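Local coordinates for protein magnesium transporter MgtE (Enterococcus faecalis, PDB 2OUX) that probably transports magnesium ions across the cell membrane as a homodimer, with the cytosolic part, which holds the N domain and the CBS pair, captured in this structure, at residues A[195-198]-A[199-203]; A[202-205]-A[206-209]. All coordinates share one frame; numbering follows the deposited sequence.

Interaction 1 (A[195-198]-A[199-203]); sequences IVND and DDTLI
D198 to T201 form a type I beta turn, in which T201 N donates to D198 O at 3.0 Å, although the position of that carbonyl oxygen is less certain. The side chain of D198 makes a second link inside the same turn. D198 OD2 accepts from D200 N at 2.9 Å, which is an Asx turn. The N-H comes from above the carboxylate plane, 51° out of it. CG of D198 sits opposite its own N (chi1 -175°), and this swings the carboxylate forward over the amides that follow. D200 also points an oxygen this way, and its OD2 lies 3.5 Å from D198 OD2.

T201 points its side chain back toward N197 and D198. Its OG1 stands beside its own backbone N (chi1 -52°) and packs on D198 CB at 3.5 Å. One water bridges N197, D198 and T201. It donates to N197 OD1 at 2.8 Å, accepts from D198 N at 2.6 Å, and hydrogen-bonds T201 OG1 at 2.6 Å. The other end of the N197 amide is tied to D193 O, so both ends of that group are held.

The turn lies in the surface loop between helix 191-194 and helix 203-206 of the first CBS repeat. Backbone bonds join D199 to R157 and T201 to V156, at the start of helix 156-166. Three aspartates in a row make this corner acidic. The close approach of D198 and D200 is probably eased by the D200 amide bonded to D198, and by solvent; D199 stands further off.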
loop_
_atom_site.group_PDB
_atom_site.type_symbol
_atom_site.label_atom_id
_atom_site.label_comp_id
_atom_site.label_asym_id
_atom_site.label_seq_id
_atom_site.Cartn_x
_atom_site.Cartn_y
_atom_site.Cartn_z
ATOM N N ILE A 195 9.288 11.057 -8.354
ATOM C CA ILE A 195 10.633 11.351 -7.873
ATOM C C ILE A 195 11.782 11.104 -8.844
ATOM O O ILE A 195 12.885 11.628 -8.636
ATOM C CB ILE A 195 10.953 10.596 -6.560
ATOM C CG1 ILE A 195 11.033 9.090 -6.817
ATOM C CG2 ILE A 195 9.899 10.915 -5.513
ATOM C CD1 ILE A 195 11.660 8.325 -5.669
ATOM N N VAL A 196 11.552 10.324 -9.896
ATOM C CA VAL A 196 12.626 10.061 -10.850
ATOM C C VAL A 196 12.554 10.998 -12.054
ATOM O O VAL A 196 13.218 10.774 -13.061
ATOM C CB VAL A 196 12.596 8.608 -11.378
ATOM C CG1 VAL A 196 12.475 7.626 -10.215
ATOM C CG2 VAL A 196 11.459 8.435 -12.374
ATOM N N ASN A 197 11.740 12.042 -11.961
ATOM C CA ASN A 197 11.627 12.973 -13.070
ATOM C C ASN A 197 12.314 14.292 -12.740
ATOM O O ASN A 197 12.485 14.638 -11.568
ATOM C CB ASN A 197 10.153 13.189 -13.429
ATOM C CG ASN A 197 9.661 12.197 -14.468
ATOM O OD1 ASN A 197 9.888 12.375 -15.665
ATOM N ND2 ASN A 197 9.000 11.134 -14.014
ATOM N N ASP A 198 12.717 15.022 -13.774
ATOM C CA ASP A 198 13.403 16.291 -13.570
ATOM C C ASP A 198 12.501 17.370 -13.001
ATOM O O ASP A 198 11.312 17.419 -13.295
ATOM C CB ASP A 198 14.007 16.807 -14.875
ATOM C CG ASP A 198 14.828 18.066 -14.662
ATOM O OD1 ASP A 198 15.945 17.956 -14.117
ATOM O OD2 ASP A 198 14.349 19.165 -15.013
ATOM N N ASP A 199 13.087 18.247 -12.196
ATOM C CA ASP A 199 12.350 19.342 -11.576
ATOM C C ASP A 199 11.510 20.136 -12.566
ATOM O O ASP A 199 10.366 20.472 -12.281
ATOM C CB ASP A 199 13.314 20.301 -10.871
ATOM C CG ASP A 199 13.469 19.998 -9.391
ATOM O OD1 ASP A 199 13.643 18.816 -9.034
ATOM O OD2 ASP A 199 13.428 20.950 -8.581
ATOM N N ASP A 200 12.081 20.430 -13.727
ATOM C CA ASP A 200 11.392 21.221 -14.739
ATOM C C ASP A 200 10.328 20.494 -15.565
ATOM O O ASP A 200 9.499 21.130 -16.210
ATOM C CB ASP A 200 12.430 21.869 -15.664
ATOM C CG ASP A 200 13.309 22.884 -14.932
ATOM O OD1 ASP A 200 12.781 23.914 -14.461
ATOM O OD2 ASP A 200 14.526 22.650 -14.816
ATOM N N THR A 201 10.332 19.172 -15.546
ATOM C CA THR A 201 9.343 18.430 -16.318
ATOM C C THR A 201 7.906 18.809 -15.931
ATOM O O THR A 201 7.604 19.058 -14.760
ATOM C CB THR A 201 9.518 16.925 -16.126
ATOM O OG1 THR A 201 10.881 16.568 -16.381
ATOM C CG2 THR A 201 8.609 16.161 -17.081
ATOM N N LEU A 202 7.024 18.853 -16.922
ATOM C CA LEU A 202 5.627 19.193 -16.673
ATOM C C LEU A 202 4.793 17.963 -16.336
ATOM O O LEU A 202 4.788 16.979 -17.079
ATOM C CB LEU A 202 5.025 19.906 -17.883
ATOM C CG LEU A 202 5.010 21.441 -17.830
ATOM C CD1 LEU A 202 6.388 21.968 -17.477
ATOM C CD2 LEU A 202 4.545 21.991 -19.178
ATOM N N ILE A 203 4.089 18.036 -15.207
ATOM C CA ILE A 203 3.242 16.950 -14.741
ATOM C C ILE A 203 2.442 16.373 -15.902
ATOM O O ILE A 203 2.332 15.159 -16.048
ATOM C CB ILE A 203 2.261 17.448 -13.627
ATOM C CG1 ILE A 203 3.038 17.765 -12.349
ATOM C CG2 ILE A 203 1.154 16.421 -13.402
ATOM C CD1 ILE A 203 3.761 16.566 -11.762
HETATM O O HOH W 1 11.912 14.220 -16.106
#

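Interaction 2 (A[202-205]-A[206-209]); sequences LIAD and ILNE
L207 lays its side chain back against the backbone of I203 and A204. Its CG stands between its own N and carbonyl carbon (chi1 71°), which turns the branch toward the preceding turn of chain. L207 CD2 then reaches A204 CA at 3.5 Å, and L207 CB comes within 3.3 Å of I203 O. The side chain of I203 points away from this segment, and its CG2 meets L207 CB loosely.

I206 starts out the same way at its first torsion, but its chain runs on extended, and its CG1 approaches I203 O at 3.6 Å. The oxygen is thus lined by carbon from both residues and also takes two N-H groups. L207 N lies almost in line with the C=O bond (176°) at 2.9 Å, but its N-H...O angle is bent to 131°. I206 N comes from above the carbonyl plane at 3.1 Å.

These bonds belong to the one-turn helix 203-206, which stands where the first CBS repeat passes into the second. The i to i+4 bond from I206 N to L202 O is long and weak, while D205 N reaches L202 O at 2.6 Å. The side chain of I206 packs on V156 of helix 156-166 and on I189 of strand 185-190. Beyond L207 the chain extends, and N208 bonds V188 of that strand through its backbone. The L207 side chain lies about 9 Å from that of Y177, a magnesium-binding residue, but does not touch the site; the bound magnesium ion is about 12 Å away.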
loop_
_atom_site.group_PDB
_atom_site.type_symbol
_atom_site.label_atom_id
_atom_site.label_comp_id
_atom_site.label_asym_id
_atom_site.label_seq_id
_atom_site.Cartn_x
_atom_site.Cartn_y
_atom_site.Cartn_z
ATOM N N LEU A 202 7.024 18.853 -16.922
ATOM C CA LEU A 202 5.627 19.193 -16.673
ATOM C C LEU A 202 4.793 17.963 -16.336
ATOM O O LEU A 202 4.788 16.979 -17.079
ATOM C CB LEU A 202 5.025 19.906 -17.883
ATOM C CG LEU A 202 5.010 21.441 -17.830
ATOM C CD1 LEU A 202 6.388 21.968 -17.477
ATOM C CD2 LEU A 202 4.545 21.991 -19.178
ATOM N N ILE A 203 4.089 18.036 -15.207
ATOM C CA ILE A 203 3.242 16.950 -14.741
ATOM C C ILE A 203 2.442 16.373 -15.902
ATOM O O ILE A 203 2.332 15.159 -16.048
ATOM C CB ILE A 203 2.261 17.448 -13.627
ATOM C CG1 ILE A 203 3.038 17.765 -12.349
ATOM C CG2 ILE A 203 1.154 16.421 -13.402
ATOM C CD1 ILE A 203 3.761 16.566 -11.762
ATOM N N ALA A 204 1.899 17.258 -16.735
ATOM C CA ALA A 204 1.091 16.859 -17.883
ATOM C C ALA A 204 1.841 15.969 -18.859
ATOM O O ALA A 204 1.228 15.227 -19.629
ATOM C CB ALA A 204 0.574 18.098 -18.608
ATOM N N ASP A 205 3.167 16.036 -18.834
ATOM C CA ASP A 205 3.961 15.227 -19.745
ATOM C C ASP A 205 4.315 13.841 -19.228
ATOM O O ASP A 205 4.671 12.965 -20.014
ATOM C CB ASP A 205 5.239 15.972 -20.140
ATOM C CG ASP A 205 4.975 17.074 -21.156
ATOM O OD1 ASP A 205 4.131 16.849 -22.051
ATOM O OD2 ASP A 205 5.611 18.148 -21.071
ATOM N N ILE A 206 4.210 13.633 -17.919
ATOM C CA ILE A 206 4.544 12.336 -17.357
ATOM C C ILE A 206 3.390 11.636 -16.638
ATOM O O ILE A 206 3.543 10.500 -16.187
ATOM C CB ILE A 206 5.738 12.449 -16.384
ATOM C CG1 ILE A 206 5.478 13.562 -15.368
ATOM C CG2 ILE A 206 7.021 12.706 -17.169
ATOM C CD1 ILE A 206 6.452 13.572 -14.220
ATOM N N LEU A 207 2.240 12.303 -16.545
ATOM C CA LEU A 207 1.072 11.735 -15.872
ATOM C C LEU A 207 0.482 10.569 -16.663
ATOM O O LEU A 207 0.742 10.420 -17.857
ATOM C CB LEU A 207 0.004 12.822 -15.667
ATOM C CG LEU A 207 -0.741 13.331 -16.913
ATOM C CD1 LEU A 207 -1.835 12.345 -17.306
ATOM C CD2 LEU A 207 -1.371 14.670 -16.621
ATOM N N ASN A 208 -0.308 9.729 -16.000
ATOM C CA ASN A 208 -0.931 8.603 -16.688
ATOM C C ASN A 208 -2.360 8.990 -17.021
ATOM O O ASN A 208 -3.126 9.362 -16.132
ATOM C CB ASN A 208 -0.953 7.363 -15.804
ATOM C CG ASN A 208 -1.257 6.101 -16.584
ATOM O OD1 ASN A 208 -2.043 6.112 -17.539
ATOM N ND2 ASN A 208 -0.636 4.998 -16.180
ATOM N N GLU A 209 -2.721 8.898 -18.296
ATOM C CA GLU A 209 -4.074 9.242 -18.723
ATOM C C GLU A 209 -5.069 8.154 -18.370
ATOM O O GLU A 209 -6.236 8.443 -18.135
ATOM C CB GLU A 209 -4.138 9.478 -20.229
ATOM C CG GLU A 209 -3.313 10.638 -20.731
ATOM C CD GLU A 209 -3.720 11.061 -22.129
ATOM O OE1 GLU A 209 -3.833 10.185 -23.014
ATOM O OE2 GLU A 209 -3.927 12.275 -22.337
#

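Interaction 1 comes first along the chain and runs into interaction 2 at L202 and I203, which they share. Their centres are 9 Å apart. The first follows helix 191-194, and the second leads on toward strand 214-215. They also touch through side chains: I206 CG2 packs on N197 OD1 at 3.3 Å and on T201 CG2 at 3.8 Å. Both lean on helix 156-166 of the first CBS repeat. Together they form much of the connection from the first CBS repeat to the second. On the second subunit, M160 and A167 pack on I195 and V196, so the start of this connection also lies at the dimer interface.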